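Local coordinates for putative 4-amino-4-deoxychorismate lyase (Thermus thermophilus, PDB 2ZGI), which is a putative 4-amino-4-deoxychorismate lyase that binds pyridoxal 5'-phosphate and belongs to the class-IV aminotransferase family, at residues Thr172-Glu177 / Gly202-Glu207. Numbering follows the deposited sequence. Where two conformers were deposited one is given.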
ATOM      1  N   THR D 172     -26.032   8.982  16.873  1.00 45.05           N
ATOM      2  CA  THR D 172     -26.095   8.160  15.670  0.50 44.27           C
ATOM      3  C   THR D 172     -25.146   6.955  15.734  1.00 43.39           C
ATOM      4  O   THR D 172     -23.996   7.061  16.183  1.00 43.05           O
ATOM      5  CB  THR D 172     -25.859   9.013  14.397  0.50 44.38           C
ATOM      6  OG1 THR D 172     -25.386   8.193  13.319  0.50 44.29           O
ATOM      7  CG2 THR D 172     -24.852  10.088  14.679  0.50 44.71           C
ATOM      8  N   LEU D 173     -25.661   5.809  15.310  1.00 42.20           N
ATOM      9  CA  LEU D 173     -24.888   4.575  15.228  1.00 40.02           C
ATOM     10  C   LEU D 173     -24.498   4.344  13.778  1.00 38.66           C
ATOM     11  O   LEU D 173     -25.356   4.244  12.897  1.00 39.20           O
ATOM     12  CB  LEU D 173     -25.720   3.399  15.744  1.00 39.70           C
ATOM     13  CG  LEU D 173     -25.094   2.004  15.825  1.00 39.66           C
ATOM     14  CD1 LEU D 173     -24.172   1.858  17.024  1.00 37.77           C
ATOM     15  CD2 LEU D 173     -26.213   0.974  15.866  1.00 39.29           C
ATOM     16  N   TYR D 174     -23.196   4.262  13.537  1.00 37.16           N
ATOM     17  CA  TYR D 174     -22.650   3.979  12.219  1.00 35.50           C
ATOM     18  C   TYR D 174     -22.233   2.525  12.078  1.00 34.31           C
ATOM     19  O   TYR D 174     -21.549   1.977  12.948  1.00 33.23           O
ATOM     20  CB  TYR D 174     -21.434   4.860  11.953  1.00 35.60           C
ATOM     21  CG  TYR D 174     -21.760   6.325  12.087  1.00 37.84           C
ATOM     22  CD1 TYR D 174     -22.285   7.042  11.005  1.00 38.51           C
ATOM     23  CD2 TYR D 174     -21.577   6.991  13.304  1.00 39.10           C
ATOM     24  CE1 TYR D 174     -22.589   8.402  11.125  1.00 40.21           C
ATOM     25  CE2 TYR D 174     -21.879   8.354  13.435  1.00 41.65           C
ATOM     26  CZ  TYR D 174     -22.388   9.047  12.342  1.00 42.42           C
ATOM     27  OH  TYR D 174     -22.689  10.390  12.470  1.00 44.67           O
ATOM     28  N   LEU D 175     -22.654   1.909  10.984  1.00 33.28           N
ATOM     29  CA  LEU D 175     -22.161   0.584  10.624  1.00 33.07           C
ATOM     30  C   LEU D 175     -21.046   0.748   9.603  1.00 32.83           C
ATOM     31  O   LEU D 175     -21.214   1.402   8.549  1.00 31.96           O
ATOM     32  CB  LEU D 175     -23.280  -0.311  10.075  1.00 33.64           C
ATOM     33  CG  LEU D 175     -24.659  -0.294  10.760  1.00 34.49           C
ATOM     34  CD1 LEU D 175     -25.466  -1.509  10.294  1.00 35.41           C
ATOM     35  CD2 LEU D 175     -24.600  -0.233  12.300  1.00 33.52           C
ATOM     36  N   LEU D 176     -19.887   0.176   9.925  1.00 32.03           N
ATOM     37  CA  LEU D 176     -18.694   0.388   9.117  1.00 31.62           C
ATOM     38  C   LEU D 176     -18.779  -0.527   7.905  1.00 31.93           C
ATOM     39  O   LEU D 176     -18.890  -1.752   8.071  1.00 31.91           O
ATOM     40  CB  LEU D 176     -17.421   0.093   9.930  1.00 31.79           C
ATOM     41  CG  LEU D 176     -16.792   1.227  10.757  1.00 31.93           C
ATOM     42  CD1 LEU D 176     -17.785   1.876  11.701  1.00 31.58           C
ATOM     43  CD2 LEU D 176     -15.610   0.699  11.545  1.00 32.58           C
ATOM     44  N   GLU D 177     -18.733   0.049   6.701  1.00 30.11           N
ATOM     45  CA  GLU D 177     -18.839  -0.747   5.481  1.00 30.15           C
ATOM     46  C   GLU D 177     -17.517  -1.382   5.091  1.00 29.06           C
ATOM     47  O   GLU D 177     -16.478  -1.041   5.644  1.00 28.87           O
ATOM     48  CB  GLU D 177     -19.353   0.096   4.303  1.00 30.20           C
ATOM     49  CG  GLU D 177     -20.673   0.741   4.556  1.00 34.37           C
ATOM     50  CD  GLU D 177     -21.097   1.673   3.438  1.00 37.41           C
ATOM     51  OE1 GLU D 177     -20.255   2.106   2.624  1.00 38.18           O
ATOM     52  OE2 GLU D 177     -22.307   1.966   3.379  1.00 43.39           O
ATOM     53  N   GLY D 202     -21.308   3.698   6.432  1.00 37.18           N
ATOM     54  CA  GLY D 202     -20.245   4.405   5.699  1.00 35.72           C
ATOM     55  C   GLY D 202     -18.914   3.693   5.683  1.00 34.60           C
ATOM     56  O   GLY D 202     -18.723   2.696   6.388  1.00 34.46           O
ATOM     57  N   LEU D 203     -17.995   4.174   4.857  1.00 32.97           N
ATOM     58  CA  LEU D 203     -16.624   3.742   4.923  1.00 31.84           C
ATOM     59  C   LEU D 203     -15.865   4.728   5.781  1.00 31.96           C
ATOM     60  O   LEU D 203     -15.924   5.946   5.541  1.00 30.85           O
ATOM     61  CB  LEU D 203     -16.013   3.683   3.529  1.00 32.18           C
ATOM     62  CG  LEU D 203     -16.459   2.540   2.639  1.00 32.48           C
ATOM     63  CD1 LEU D 203     -16.245   2.881   1.158  1.00 33.16           C
ATOM     64  CD2 LEU D 203     -15.707   1.243   3.059  1.00 31.47           C
ATOM     65  N   PHE D 204     -15.171   4.207   6.789  1.00 31.09           N
ATOM     66  CA  PHE D 204     -14.455   5.016   7.789  1.00 31.54           C
ATOM     67  C   PHE D 204     -12.968   4.711   7.778  1.00 31.51           C
ATOM     68  O   PHE D 204     -12.564   3.543   7.705  1.00 31.24           O
ATOM     69  CB  PHE D 204     -14.983   4.751   9.206  1.00 30.57           C
ATOM     70  CG  PHE D 204     -16.381   5.313   9.473  1.00 33.89           C
ATOM     71  CD1 PHE D 204     -16.545   6.422  10.297  1.00 34.65           C
ATOM     72  CD2 PHE D 204     -17.519   4.711   8.922  1.00 32.49           C
ATOM     73  CE1 PHE D 204     -17.822   6.938  10.556  1.00 37.54           C
ATOM     74  CE2 PHE D 204     -18.795   5.206   9.160  1.00 34.85           C
ATOM     75  CZ  PHE D 204     -18.952   6.320   9.985  1.00 35.93           C
ATOM     76  N   ARG D 205     -12.160   5.768   7.865  1.00 31.57           N
ATOM     77  CA  ARG D 205     -10.726   5.670   8.097  1.00 31.00           C
ATOM     78  C   ARG D 205     -10.497   5.633   9.610  1.00 31.31           C
ATOM     79  O   ARG D 205     -11.338   6.100  10.366  1.00 31.26           O
ATOM     80  CB  ARG D 205     -10.003   6.907   7.527  1.00 31.19           C
ATOM     81  CG  ARG D 205     -10.222   7.209   6.048  1.00 29.53           C
ATOM     82  CD  ARG D 205      -9.089   8.061   5.457  1.00 31.09           C
ATOM     83  NE  ARG D 205      -7.799   7.370   5.403  1.00 30.43           N
ATOM     84  CZ  ARG D 205      -7.436   6.458   4.498  1.00 31.80           C
ATOM     85  NH1 ARG D 205      -8.255   6.088   3.511  1.00 32.67           N
ATOM     86  NH2 ARG D 205      -6.224   5.916   4.574  1.00 32.80           N
ATOM     87  N   PRO D 206      -9.347   5.112  10.064  1.00 32.26           N
ATOM     88  CA  PRO D 206      -9.037   5.071  11.511  1.00 32.71           C
ATOM     89  C   PRO D 206      -9.346   6.395  12.236  1.00 33.43           C
ATOM     90  O   PRO D 206      -9.995   6.403  13.275  1.00 32.72           O
ATOM     91  CB  PRO D 206      -7.535   4.800  11.538  1.00 32.83           C
ATOM     92  CG  PRO D 206      -7.255   4.088  10.219  1.00 32.43           C
ATOM     93  CD  PRO D 206      -8.234   4.609   9.230  1.00 31.60           C
ATOM     94  N   GLU D 207      -8.923   7.505  11.650  1.00 35.51           N
ATOM     95  CA  GLU D 207      -9.062   8.829  12.243  1.00 37.00           C
ATOM     96  C   GLU D 207     -10.509   9.282  12.256  1.00 37.39           C
ATOM     97  O   GLU D 207     -10.871  10.230  12.959  1.00 37.94           O
ATOM     98  CB  GLU D 207      -8.227   9.841  11.456  1.00 37.75           C
ATOM     99  CG  GLU D 207      -6.977   9.255  10.805  1.00 41.27           C
ATOM    100  CD  GLU D 207      -7.240   8.720   9.393  1.00 43.59           C
ATOM    101  OE1 GLU D 207      -8.126   9.276   8.702  1.00 46.77           O
ATOM    102  OE2 GLU D 207      -6.551   7.772   8.978  1.00 42.64           O
TER
HETATM  103  O   HOH W   1     -15.572   1.364   7.020  1.00 26.37           O
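Two backbone bonds on Gly-202 finish the parallel pairing of strand 172-176 with strand 198-202. The amide of Gly-202 donates to Leu-175 O (N to O 3.1 Å), arriving nearly along the C=O axis. Its carbonyl takes the N-H of Glu-177 at 2.7 Å from N to O, straight at the hydrogen (169°) but from above the carbonyl plane; the CA-H of Leu-176 also leans on this oxygen. Where the chains part, one water bridges the two backbones: it accepts from Phe-204 N and lies 2.9 Å from Glu-177 O, to which it can donate. The Glu-177 side chain, extended beyond CG, runs alongside the Gly-202 backbone, while Leu-203 CD2 comes within 3.5 Å of Glu-177 O.

Phe-204 CG lies anti to its carbonyl carbon, and the ring reaches the strand. Its edge meets the face of Tyr-174 in an offset edge-to-face pair, planes at 64°, with Phe-204 CZ 3.5 Å from Tyr-174 CB. Leu-176 CD1 sits over one Phe-204 face. Leu-209 touches both Leu-176 and Phe-204, and Leu-167 of strand 164-169 meets the ring too. Leu-175 sets off away from the 202-207 segment, and its side chain packs on helix 183-194, in the parallel β-α-β crossover that joins the two strands at the edge of this chain's mixed sheet.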